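Local coordinates for protein UDP-N-acetylglucosamine 4,6-dehydratase (Vibrio fischeri, PDB 3PVZ) that binds NAD in a Rossmann-type domain and probably acts as a lyase that dehydrates UDP-N-acetylglucosamine, at residues Q35-V40 / N59-H64; L63-I68 / G89-F94; L39-A44 / D114-L119. One frame throughout, in Å; residues are numbered along the deposited sequence.

Contact 1 (Q35-V40 / N59-H64); sequences QSRFLV and NPQKLH. With NA (sodium ion), chain I.
Arg37 and Lys62 meet through their aliphatic parts, Arg37 CG lying 3.6 Å from Lys62 CB on the face of the sheet that Leu39 and His64 share. CG of Lys62 stands anti to the backbone N (chi1 -172°), and the extended chain beyond it brings CE over one face of the His64 ring. On the opposite side of the sheet, CD1 of Leu63 touches both Phe38 CB and Val40 CG2, each at 3.9 Å, while the Phe38 ring turns an edge to Lys62 O. Between the two faces runs a parallel ladder: Phe38 N to Lys62 O, His64 N to Phe38 O at 2.8 Å, and Val40 N to His64 O. At its start Ser36 O receives only weak bonds from Gln61 N and Lys62 N. Beyond it Gln35 O binds a sodium ion at 2.5 Å; two waters also bind the ion, one donating to Gln35 OE1. These are the first two strands of a Rossmann-type beta-alpha-beta unit, and helix 46-56 between them packs on Phe38 and Leu63. Further out, Arg37 NH1 and Lys62 NZ form salt bridges with Asp114 and Asp110. With Arg37 NH2 and Lys62 NZ 5.8 Å apart, these acids probably offset the repulsion between like charges.

Contact 2 (L63-I68 / G89-F94); sequences LHVVDI and GDFQTF. With NAD (nicotinamide-adenine-dinucleotide), chain E.
The adenosine end of the NAD pocket begins where strand 62-66 runs out beside strand 90-94: Asp67 N still bonds to Phe94 O, while its carboxylate has turned to the cofactor. With Asp67 CG anti to the backbone N (chi1 -163°), OD1 accepts the ribose hydroxyl O2B at 2.7 Å and OD2 accepts O3B at 2.6 Å, a two-pronged grip on the diol. OD1 also receives Ser69 N, and OD2 Ala44 N, which fixes the carboxylate's rotation. Ile68 adds CG1, 3.4 Å from O2B, and CG2 near the adenine ring. An acidic residue at the end of the second strand, holding the adenosine ribose, is a classic feature of NAD-binding Rossmann folds, and helix 70-83 completes the beta-alpha-beta crossover to 90-94. Further back on the strands, the edge of the His64 ring faces the Asp90 carboxylate, the two planes 80° apart; NE2 gives weak bonds to both oxygens, OD1 being 3.3 Å away. Gln92 NE2 grips the same OD1 at 3.0 Å on its syn lone pair. Phe94 CE2 sits over one face of the imidazole, toward the rim, and ND1 bonds to Tyr113 OH. The opposite side of the sheet is mainly apolar: Leu63 runs alongside Phe91, Leu63 CD2 3.8 Å from Phe91 CD1, and Phe91 CE1 reaches Val65 CG2. Thr93 shares this side, its OG1 bonded to Arg126 of the second subunit.

Contact 3 (L39-A44 / D114-L119); sequences LVLGGA and DYVLNL. With NAD (nicotinamide-adenine-dinucleotide), chain E.
Leu39 and Val116 extend in the same direction as neighbours, with CD2 of Leu39 4.0 Å from CG1 of Val116, on the face where Leu41 and Asn118 follow. The pair belongs to the centre of a Rossmann-type sheet, where the first strand, 37-41, has strand 115-118 on one flank and strand 62-66 on the other. The tight part is the backbone. Leu39 N bonds to Tyr115 O, Leu117 N to Leu39 O, Leu41 N to Leu117 O at 2.7 Å, and Leu119 N to Leu41 O at 2.8 Å. Side chains fit more loosely: Val40 CG2 and Leu117 CD1 stand 4.4 Å apart, as do Val40 CG1 and Leu119 CD2. Neither face is left to solvent, since helix 46-56 packs on Val40, Leu117 and Leu119, and helix 131-154 on Leu41, Val116 and Asn118. Asn118 CG is anti to the backbone N (chi1 -173°), and OD1 comes 3.9 Å from Leu41 CB. That amide is satisfied outside the two strands, OD1 by Ser120 OG and ND2 by Tyr160 OH. The partly exposed side is at Asp114, just before the ladder begins. At the other end both segments border the cofactor. Gly42 has a positive phi (63°), and a beta carbon there would clash with Leu119 C. Gly42 CA lies 3.7 Å from O4B of NAD, while Leu119 O approaches C5B of the same nucleotide at 3.7 Å.

All three contacts are parallel pairings in one sheet, in the order 90-94, 62-66, 37-41, 115-118. Contacts 1 and 2 share strand 62-66, and contacts 1 and 3 share strand 37-41. Contact 3 is the most central, and every residue that touches across it is buried and mostly apolar. Contact 1 is buried along its strands but frays into exposed glutamines and a sodium ion. Contact 2 involves the sheet's outermost strand in this chain; it has charged and amide groups at its start, and the second subunit touches its far end. Contacts 2 and 3 converge on NAD in different ways, one through carboxylate hydrogen bonds, the other through close backbone packing.

Contact 1 (Q35-V40 / N59-H64)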
loop_
_atom_site.group_PDB
_atom_site.type_symbol
_atom_site.label_atom_id
_atom_site.label_comp_id
_atom_site.label_asym_id
_atom_site.label_seq_id
_atom_site.Cartn_x
_atom_site.Cartn_y
_atom_site.Cartn_z
ATOM N N GLN A 35 19.454 20.436 13.266
ATOM C CA GLN A 35 18.898 21.770 12.993
ATOM C C GLN A 35 18.000 21.833 11.771
ATOM O O GLN A 35 17.772 22.956 11.190
ATOM C CB GLN A 35 20.008 22.863 12.830
ATOM C CG GLN A 35 21.324 22.438 12.399
ATOM C CD GLN A 35 22.343 23.605 12.291
ATOM O OE1 GLN A 35 21.971 24.755 12.001
ATOM N NE2 GLN A 35 23.600 23.304 12.536
ATOM N N SER A 36 17.509 20.698 11.315
ATOM C CA SER A 36 16.695 20.729 10.102
ATOM C C SER A 36 15.393 19.995 10.272
ATOM O O SER A 36 15.180 19.154 11.216
ATOM C CB SER A 36 17.478 20.194 8.887
ATOM O OG SER A 36 18.749 20.789 8.849
ATOM N N ARG A 37 14.470 20.416 9.424
ATOM C CA ARG A 37 13.142 19.882 9.307
ATOM C C ARG A 37 12.997 18.979 8.095
ATOM O O ARG A 37 13.357 19.368 6.979
ATOM C CB ARG A 37 12.214 21.063 9.154
ATOM C CG ARG A 37 12.272 22.058 10.357
ATOM C CD ARG A 37 11.578 23.345 10.050
ATOM N NE ARG A 37 12.278 24.070 8.990
ATOM C CZ ARG A 37 11.870 25.208 8.454
ATOM N NH1 ARG A 37 12.627 25.800 7.544
ATOM N NH2 ARG A 37 10.736 25.772 8.826
ATOM N N PHE A 38 12.392 17.814 8.281
ATOM C CA PHE A 38 12.271 16.816 7.238
ATOM C C PHE A 38 10.843 16.370 7.023
ATOM O O PHE A 38 10.108 16.053 7.979
ATOM C CB PHE A 38 13.115 15.557 7.505
ATOM C CG PHE A 38 14.570 15.808 7.719
ATOM C CD1 PHE A 38 15.476 15.539 6.715
ATOM C CD2 PHE A 38 15.028 16.336 8.897
ATOM C CE1 PHE A 38 16.818 15.764 6.895
ATOM C CE2 PHE A 38 16.368 16.607 9.074
ATOM C CZ PHE A 38 17.267 16.310 8.086
ATOM N N LEU A 39 10.507 16.199 5.743
ATOM C CA LEU A 39 9.287 15.587 5.301
ATOM C C LEU A 39 9.662 14.332 4.477
ATOM O O LEU A 39 10.377 14.454 3.535
ATOM C CB LEU A 39 8.529 16.593 4.419
ATOM C CG LEU A 39 7.246 16.084 3.751
ATOM C CD1 LEU A 39 6.235 15.395 4.816
ATOM C CD2 LEU A 39 6.590 17.152 2.915
ATOM N N VAL A 40 9.146 13.141 4.825
ATOM C CA VAL A 40 9.394 11.938 4.071
ATOM C C VAL A 40 8.092 11.415 3.557
ATOM O O VAL A 40 7.237 10.922 4.320
ATOM C CB VAL A 40 10.088 10.841 4.955
ATOM C CG1 VAL A 40 10.457 9.613 4.121
ATOM C CG2 VAL A 40 11.331 11.453 5.605
ATOM N N ASN A 59 18.427 12.546 15.634
ATOM C CA ASN A 59 17.725 13.494 16.495
ATOM C C ASN A 59 17.306 14.797 15.802
ATOM O O ASN A 59 17.784 15.846 16.160
ATOM C CB ASN A 59 18.593 13.790 17.707
ATOM C CG ASN A 59 17.920 14.687 18.697
ATOM O OD1 ASN A 59 16.714 14.567 18.940
ATOM N ND2 ASN A 59 18.669 15.672 19.208
ATOM N N PRO A 60 16.427 14.710 14.807
ATOM C CA PRO A 60 16.033 15.807 13.948
ATOM C C PRO A 60 15.093 16.820 14.633
ATOM O O PRO A 60 14.313 16.436 15.520
ATOM C CB PRO A 60 15.221 15.130 12.881
ATOM C CG PRO A 60 14.580 13.968 13.569
ATOM C CD PRO A 60 15.641 13.484 14.536
ATOM N N GLN A 61 15.081 18.067 14.136
ATOM C CA GLN A 61 14.265 19.116 14.755
ATOM C C GLN A 61 12.810 18.797 14.481
ATOM O O GLN A 61 11.924 18.962 15.319
ATOM C CB GLN A 61 14.639 20.460 14.173
ATOM C CG GLN A 61 15.049 21.597 15.044
ATOM C CD GLN A 61 15.332 22.818 14.131
ATOM O OE1 GLN A 61 14.636 22.966 13.215
ATOM N NE2 GLN A 61 16.357 23.608 14.367
ATOM N N LYS A 62 12.569 18.298 13.284
ATOM C CA LYS A 62 11.232 18.081 12.735
ATOM C C LYS A 62 11.349 16.935 11.727
ATOM O O LYS A 62 12.241 16.951 10.873
ATOM C CB LYS A 62 10.688 19.348 12.063
ATOM C CG LYS A 62 9.227 19.215 11.647
ATOM C CD LYS A 62 8.696 20.460 11.028
ATOM C CE LYS A 62 7.195 20.346 10.677
ATOM N NZ LYS A 62 6.819 21.556 9.871
ATOM N N LEU A 63 10.469 15.932 11.896
ATOM C CA LEU A 63 10.343 14.827 11.012
ATOM C C LEU A 63 8.905 14.364 10.859
ATOM O O LEU A 63 8.289 13.806 11.776
ATOM C CB LEU A 63 11.291 13.714 11.445
ATOM C CG LEU A 63 11.118 12.331 10.786
ATOM C CD1 LEU A 63 11.375 12.524 9.308
ATOM C CD2 LEU A 63 11.999 11.209 11.382
ATOM N N HIS A 64 8.365 14.609 9.679
ATOM C CA HIS A 64 6.999 14.261 9.347
ATOM C C HIS A 64 7.007 13.194 8.281
ATOM O O HIS A 64 7.696 13.333 7.283
ATOM C CB HIS A 64 6.218 15.454 8.853
ATOM C CG HIS A 64 5.811 16.407 9.926
ATOM N ND1 HIS A 64 4.950 17.460 9.688
ATOM C CD2 HIS A 64 6.136 16.469 11.239
ATOM C CE1 HIS A 64 4.751 18.131 10.820
ATOM N NE2 HIS A 64 5.483 17.552 11.773
HETATM NA NA NA I . 17.589 25.389 10.652
HETATM O O HOH W 1 19.779 25.763 10.585
HETATM O O HOH W 2 15.507 24.902 9.850
#

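Contact 2 (L63-I68 / G89-F94)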
loop_
_atom_site.group_PDB
_atom_site.type_symbol
_atom_site.label_atom_id
_atom_site.label_comp_id
_atom_site.label_asym_id
_atom_site.label_seq_id
_atom_site.Cartn_x
_atom_site.Cartn_y
_atom_site.Cartn_z
ATOM N N LEU A 63 10.469 15.932 11.896
ATOM C CA LEU A 63 10.343 14.827 11.012
ATOM C C LEU A 63 8.905 14.364 10.859
ATOM O O LEU A 63 8.289 13.806 11.776
ATOM C CB LEU A 63 11.291 13.714 11.445
ATOM C CG LEU A 63 11.118 12.331 10.786
ATOM C CD1 LEU A 63 11.375 12.524 9.308
ATOM C CD2 LEU A 63 11.999 11.209 11.382
ATOM N N HIS A 64 8.365 14.609 9.679
ATOM C CA HIS A 64 6.999 14.261 9.347
ATOM C C HIS A 64 7.007 13.194 8.281
ATOM O O HIS A 64 7.696 13.333 7.283
ATOM C CB HIS A 64 6.218 15.454 8.853
ATOM C CG HIS A 64 5.811 16.407 9.926
ATOM N ND1 HIS A 64 4.950 17.460 9.688
ATOM C CD2 HIS A 64 6.136 16.469 11.239
ATOM C CE1 HIS A 64 4.751 18.131 10.820
ATOM N NE2 HIS A 64 5.483 17.552 11.773
ATOM N N VAL A 65 6.292 12.079 8.560
ATOM C CA VAL A 65 6.217 10.939 7.658
ATOM C C VAL A 65 4.813 10.841 7.050
ATOM O O VAL A 65 3.828 10.907 7.759
ATOM C CB VAL A 65 6.540 9.622 8.421
ATOM C CG1 VAL A 65 6.767 8.492 7.458
ATOM C CG2 VAL A 65 7.779 9.835 9.347
ATOM N N VAL A 66 4.705 10.679 5.752
ATOM C CA VAL A 66 3.405 10.580 5.062
ATOM C C VAL A 66 3.317 9.370 4.141
ATOM O O VAL A 66 4.182 9.147 3.329
ATOM C CB VAL A 66 3.192 11.815 4.234
ATOM C CG1 VAL A 66 1.795 11.765 3.449
ATOM C CG2 VAL A 66 3.229 13.064 5.136
ATOM N N ASP A 67 2.262 8.563 4.248
ATOM C CA ASP A 67 2.144 7.367 3.421
ATOM C C ASP A 67 0.718 6.902 3.496
ATOM O O ASP A 67 0.048 7.113 4.498
ATOM C CB ASP A 67 3.058 6.253 3.969
ATOM C CG ASP A 67 3.304 5.162 2.980
ATOM O OD1 ASP A 67 2.368 4.353 2.679
ATOM O OD2 ASP A 67 4.480 5.070 2.561
ATOM N N ILE A 68 0.247 6.260 2.448
ATOM C CA ILE A 68 -1.132 5.837 2.444
ATOM C C ILE A 68 -1.328 4.637 3.321
ATOM O O ILE A 68 -2.429 4.442 3.783
ATOM C CB ILE A 68 -1.710 5.532 1.041
ATOM C CG1 ILE A 68 -0.765 4.664 0.233
ATOM C CG2 ILE A 68 -1.970 6.783 0.286
ATOM C CD1 ILE A 68 -1.349 4.217 -1.068
ATOM N N GLY A 89 12.000 16.646 19.417
ATOM C CA GLY A 89 11.567 17.353 18.201
ATOM C C GLY A 89 10.234 16.859 17.702
ATOM O O GLY A 89 9.565 16.058 18.351
ATOM N N ASP A 90 9.821 17.418 16.566
ATOM C CA ASP A 90 8.458 17.325 16.135
ATOM C C ASP A 90 8.389 16.132 15.193
ATOM O O ASP A 90 8.562 16.293 13.964
ATOM C CB ASP A 90 8.111 18.662 15.457
ATOM C CG ASP A 90 6.744 18.709 14.840
ATOM O OD1 ASP A 90 5.935 17.777 15.023
ATOM O OD2 ASP A 90 6.476 19.720 14.141
ATOM N N PHE A 91 8.114 14.954 15.776
ATOM C CA PHE A 91 7.944 13.713 15.026
ATOM C C PHE A 91 6.454 13.347 14.922
ATOM O O PHE A 91 5.760 13.193 15.922
ATOM C CB PHE A 91 8.700 12.535 15.685
ATOM C CG PHE A 91 8.496 11.246 14.958
ATOM C CD1 PHE A 91 9.020 11.065 13.729
ATOM C CD2 PHE A 91 7.685 10.247 15.482
ATOM C CE1 PHE A 91 8.821 9.899 13.012
ATOM C CE2 PHE A 91 7.472 9.100 14.771
ATOM C CZ PHE A 91 8.060 8.926 13.523
ATOM N N GLN A 92 5.951 13.267 13.699
ATOM C CA GLN A 92 4.541 12.930 13.458
ATOM C C GLN A 92 4.376 12.180 12.146
ATOM O O GLN A 92 5.074 12.437 11.165
ATOM C CB GLN A 92 3.665 14.169 13.434
ATOM C CG GLN A 92 3.685 15.072 14.674
ATOM C CD GLN A 92 2.627 16.174 14.567
ATOM O OE1 GLN A 92 1.429 15.862 14.584
ATOM N NE2 GLN A 92 3.069 17.463 14.350
ATOM N N THR A 93 3.358 11.326 12.121
ATOM C CA THR A 93 3.039 10.529 10.983
ATOM C C THR A 93 1.593 10.829 10.540
ATOM O O THR A 93 0.739 11.119 11.335
ATOM C CB THR A 93 3.209 9.037 11.336
ATOM O OG1 THR A 93 2.192 8.695 12.272
ATOM C CG2 THR A 93 4.585 8.792 11.976
ATOM N N PHE A 94 1.327 10.700 9.245
ATOM C CA PHE A 94 0.089 11.122 8.617
ATOM C C PHE A 94 -0.170 10.130 7.514
ATOM O O PHE A 94 0.600 10.050 6.543
ATOM C CB PHE A 94 0.256 12.553 7.947
ATOM C CG PHE A 94 0.601 13.668 8.934
ATOM C CD1 PHE A 94 -0.388 14.341 9.610
ATOM C CD2 PHE A 94 1.924 13.979 9.222
ATOM C CE1 PHE A 94 -0.087 15.307 10.558
ATOM C CE2 PHE A 94 2.259 14.949 10.124
ATOM C CZ PHE A 94 1.251 15.640 10.808
HETATM P PA NAD E . 7.607 0.457 -1.626
HETATM O O1A NAD E . 6.461 -0.177 -2.346
HETATM O O2A NAD E . 7.982 -0.364 -0.429
HETATM O O5B NAD E . 7.165 1.793 -0.887
HETATM C C5B NAD E . 6.519 2.786 -1.713
HETATM C C4B NAD E . 5.708 3.597 -0.697
HETATM O O4B NAD E . 5.006 4.665 -1.298
HETATM C C3B NAD E . 4.654 2.680 0.002
HETATM O O3B NAD E . 4.760 2.754 1.409
HETATM C C2B NAD E . 3.315 3.250 -0.521
HETATM O O2B NAD E . 2.201 3.019 0.334
HETATM C C1B NAD E . 3.749 4.726 -0.677
HETATM N N9A NAD E . 2.848 5.441 -1.569
HETATM C C8A NAD E . 2.513 5.106 -2.823
HETATM N N7A NAD E . 1.644 5.930 -3.310
HETATM C C5A NAD E . 1.457 6.908 -2.372
HETATM C C6A NAD E . 0.657 8.044 -2.295
HETATM N N6A NAD E . -0.079 8.372 -3.406
HETATM N N1A NAD E . 0.664 8.793 -1.197
HETATM C C2A NAD E . 1.402 8.453 -0.146
HETATM N N3A NAD E . 2.147 7.376 -0.170
HETATM C C4A NAD E . 2.202 6.599 -1.243
HETATM O O3 NAD E . 8.807 0.702 -2.670
HETATM P PN NAD E . 10.336 0.790 -2.115
HETATM O O1N NAD E . 11.012 -0.565 -2.244
HETATM O O2N NAD E . 10.594 1.408 -0.803
HETATM O O5D NAD E . 11.009 1.616 -3.377
HETATM C C5D NAD E . 10.749 3.009 -3.284
HETATM C C4D NAD E . 11.355 3.712 -4.505
HETATM O O4D NAD E . 12.691 3.184 -4.779
HETATM C C3D NAD E . 10.516 3.397 -5.764
HETATM O O3D NAD E . 10.583 4.443 -6.760
HETATM C C2D NAD E . 11.259 2.187 -6.373
HETATM O O2D NAD E . 11.027 2.051 -7.783
HETATM C C1D NAD E . 12.714 2.563 -6.094
HETATM N N1N NAD E . 13.614 1.401 -6.144
HETATM C C2N NAD E . 13.410 0.399 -5.280
HETATM C C3N NAD E . 14.234 -0.708 -5.271
HETATM C C7N NAD E . 14.008 -1.833 -4.348
HETATM O O7N NAD E . 14.750 -2.804 -4.478
HETATM N N7N NAD E . 13.031 -1.839 -3.430
HETATM C C4N NAD E . 15.309 -0.778 -6.192
HETATM C C5N NAD E . 15.496 0.286 -7.058
HETATM C C6N NAD E . 14.620 1.372 -7.023
#

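Contact 3 (L39-A44 / D114-L119)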
loop_
_atom_site.group_PDB
_atom_site.type_symbol
_atom_site.label_atom_id
_atom_site.label_comp_id
_atom_site.label_asym_id
_atom_site.label_seq_id
_atom_site.Cartn_x
_atom_site.Cartn_y
_atom_site.Cartn_z
ATOM N N LEU A 39 10.507 16.199 5.743
ATOM C CA LEU A 39 9.287 15.587 5.301
ATOM C C LEU A 39 9.662 14.332 4.477
ATOM O O LEU A 39 10.377 14.454 3.535
ATOM C CB LEU A 39 8.529 16.593 4.419
ATOM C CG LEU A 39 7.246 16.084 3.751
ATOM C CD1 LEU A 39 6.235 15.395 4.816
ATOM C CD2 LEU A 39 6.590 17.152 2.915
ATOM N N VAL A 40 9.146 13.141 4.825
ATOM C CA VAL A 40 9.394 11.938 4.071
ATOM C C VAL A 40 8.092 11.415 3.557
ATOM O O VAL A 40 7.237 10.922 4.320
ATOM C CB VAL A 40 10.088 10.841 4.955
ATOM C CG1 VAL A 40 10.457 9.613 4.121
ATOM C CG2 VAL A 40 11.331 11.453 5.605
ATOM N N LEU A 41 7.970 11.455 2.244
ATOM C CA LEU A 41 6.841 10.939 1.538
ATOM C C LEU A 41 7.098 9.499 1.124
ATOM O O LEU A 41 8.131 9.143 0.672
ATOM C CB LEU A 41 6.630 11.795 0.288
ATOM C CG LEU A 41 6.521 13.269 0.617
ATOM C CD1 LEU A 41 6.175 14.039 -0.645
ATOM C CD2 LEU A 41 5.485 13.510 1.726
ATOM N N GLY A 42 6.080 8.684 1.208
ATOM C CA GLY A 42 6.242 7.252 1.061
ATOM C C GLY A 42 7.115 6.697 2.151
ATOM O O GLY A 42 7.820 5.664 1.976
ATOM N N GLY A 43 7.041 7.343 3.301
ATOM C CA GLY A 43 7.940 7.003 4.387
ATOM C C GLY A 43 7.584 5.727 5.106
ATOM O O GLY A 43 8.337 5.356 5.942
ATOM N N ALA A 44 6.427 5.118 4.861
ATOM C CA ALA A 44 6.129 3.771 5.407
ATOM C C ALA A 44 6.604 2.638 4.488
ATOM O O ALA A 44 6.426 1.475 4.794
ATOM C CB ALA A 44 4.641 3.594 5.703
ATOM N N ASP A 114 12.892 21.784 5.516
ATOM C CA ASP A 114 14.157 22.134 4.870
ATOM C C ASP A 114 14.450 21.100 3.783
ATOM O O ASP A 114 14.881 21.465 2.670
ATOM C CB ASP A 114 15.272 22.203 5.890
ATOM C CG ASP A 114 15.011 23.246 6.947
ATOM O OD1 ASP A 114 14.953 24.431 6.540
ATOM O OD2 ASP A 114 14.847 22.884 8.169
ATOM N N TYR A 115 14.109 19.839 4.079
ATOM C CA TYR A 115 14.429 18.735 3.214
ATOM C C TYR A 115 13.175 17.897 3.024
ATOM O O TYR A 115 12.513 17.485 3.997
ATOM C CB TYR A 115 15.524 17.859 3.805
ATOM C CG TYR A 115 16.903 18.497 4.005
ATOM C CD1 TYR A 115 17.805 18.548 2.973
ATOM C CD2 TYR A 115 17.314 18.957 5.270
ATOM C CE1 TYR A 115 19.060 19.119 3.138
ATOM C CE2 TYR A 115 18.518 19.502 5.449
ATOM C CZ TYR A 115 19.405 19.592 4.375
ATOM O OH TYR A 115 20.629 20.167 4.523
ATOM N N VAL A 116 12.837 17.669 1.759
ATOM C CA VAL A 116 11.661 16.879 1.402
ATOM C C VAL A 116 12.158 15.657 0.621
ATOM O O VAL A 116 12.865 15.816 -0.342
ATOM C CB VAL A 116 10.651 17.709 0.598
ATOM C CG1 VAL A 116 9.447 16.819 0.201
ATOM C CG2 VAL A 116 10.212 18.953 1.435
ATOM N N LEU A 117 11.836 14.451 1.108
ATOM C CA LEU A 117 12.297 13.198 0.517
ATOM C C LEU A 117 11.073 12.424 0.012
ATOM O O LEU A 117 10.107 12.243 0.743
ATOM C CB LEU A 117 13.056 12.354 1.556
ATOM C CG LEU A 117 14.386 12.897 2.090
ATOM C CD1 LEU A 117 14.134 13.921 3.220
ATOM C CD2 LEU A 117 15.306 11.784 2.604
ATOM N N ASN A 118 11.076 12.043 -1.256
ATOM C CA ASN A 118 9.958 11.320 -1.849
ATOM C C ASN A 118 10.378 9.921 -2.226
ATOM O O ASN A 118 11.061 9.721 -3.223
ATOM C CB ASN A 118 9.444 12.074 -3.069
ATOM C CG ASN A 118 8.148 11.479 -3.672
ATOM O OD1 ASN A 118 7.623 10.490 -3.214
ATOM N ND2 ASN A 118 7.609 12.162 -4.658
ATOM N N LEU A 119 9.963 8.952 -1.409
ATOM C CA LEU A 119 10.213 7.560 -1.665
ATOM C C LEU A 119 8.873 6.904 -1.961
ATOM O O LEU A 119 8.732 5.710 -1.796
ATOM C CB LEU A 119 10.854 6.862 -0.433
ATOM C CG LEU A 119 12.335 7.176 -0.170
ATOM C CD1 LEU A 119 13.187 6.941 -1.431
ATOM C CD2 LEU A 119 12.506 8.590 0.400
HETATM P PA NAD E . 7.607 0.457 -1.626
HETATM O O1A NAD E . 6.461 -0.177 -2.346
HETATM O O2A NAD E . 7.982 -0.364 -0.429
HETATM O O5B NAD E . 7.165 1.793 -0.887
HETATM C C5B NAD E . 6.519 2.786 -1.713
HETATM C C4B NAD E . 5.708 3.597 -0.697
HETATM O O4B NAD E . 5.006 4.665 -1.298
HETATM C C3B NAD E . 4.654 2.680 0.002
HETATM O O3B NAD E . 4.760 2.754 1.409
HETATM C C2B NAD E . 3.315 3.250 -0.521
HETATM O O2B NAD E . 2.201 3.019 0.334
HETATM C C1B NAD E . 3.749 4.726 -0.677
HETATM N N9A NAD E . 2.848 5.441 -1.569
HETATM C C8A NAD E . 2.513 5.106 -2.823
HETATM N N7A NAD E . 1.644 5.930 -3.310
HETATM C C5A NAD E . 1.457 6.908 -2.372
HETATM C C6A NAD E . 0.657 8.044 -2.295
HETATM N N6A NAD E . -0.079 8.372 -3.406
HETATM N N1A NAD E . 0.664 8.793 -1.197
HETATM C C2A NAD E . 1.402 8.453 -0.146
HETATM N N3A NAD E . 2.147 7.376 -0.170
HETATM C C4A NAD E . 2.202 6.599 -1.243
HETATM O O3 NAD E . 8.807 0.702 -2.670
HETATM P PN NAD E . 10.336 0.790 -2.115
HETATM O O1N NAD E . 11.012 -0.565 -2.244
HETATM O O2N NAD E . 10.594 1.408 -0.803
HETATM O O5D NAD E . 11.009 1.616 -3.377
HETATM C C5D NAD E . 10.749 3.009 -3.284
HETATM C C4D NAD E . 11.355 3.712 -4.505
HETATM O O4D NAD E . 12.691 3.184 -4.779
HETATM C C3D NAD E . 10.516 3.397 -5.764
HETATM O O3D NAD E . 10.583 4.443 -6.760
HETATM C C2D NAD E . 11.259 2.187 -6.373
HETATM O O2D NAD E . 11.027 2.051 -7.783
HETATM C C1D NAD E . 12.714 2.563 -6.094
HETATM N N1N NAD E . 13.614 1.401 -6.144
HETATM C C2N NAD E . 13.410 0.399 -5.280
HETATM C C3N NAD E . 14.234 -0.708 -5.271
HETATM C C7N NAD E . 14.008 -1.833 -4.348
HETATM O O7N NAD E . 14.750 -2.804 -4.478
HETATM N N7N NAD E . 13.031 -1.839 -3.430
HETATM C C4N NAD E . 15.309 -0.778 -6.192
HETATM C C5N NAD E . 15.496 0.286 -7.058
HETATM C C6N NAD E . 14.620 1.372 -7.023
#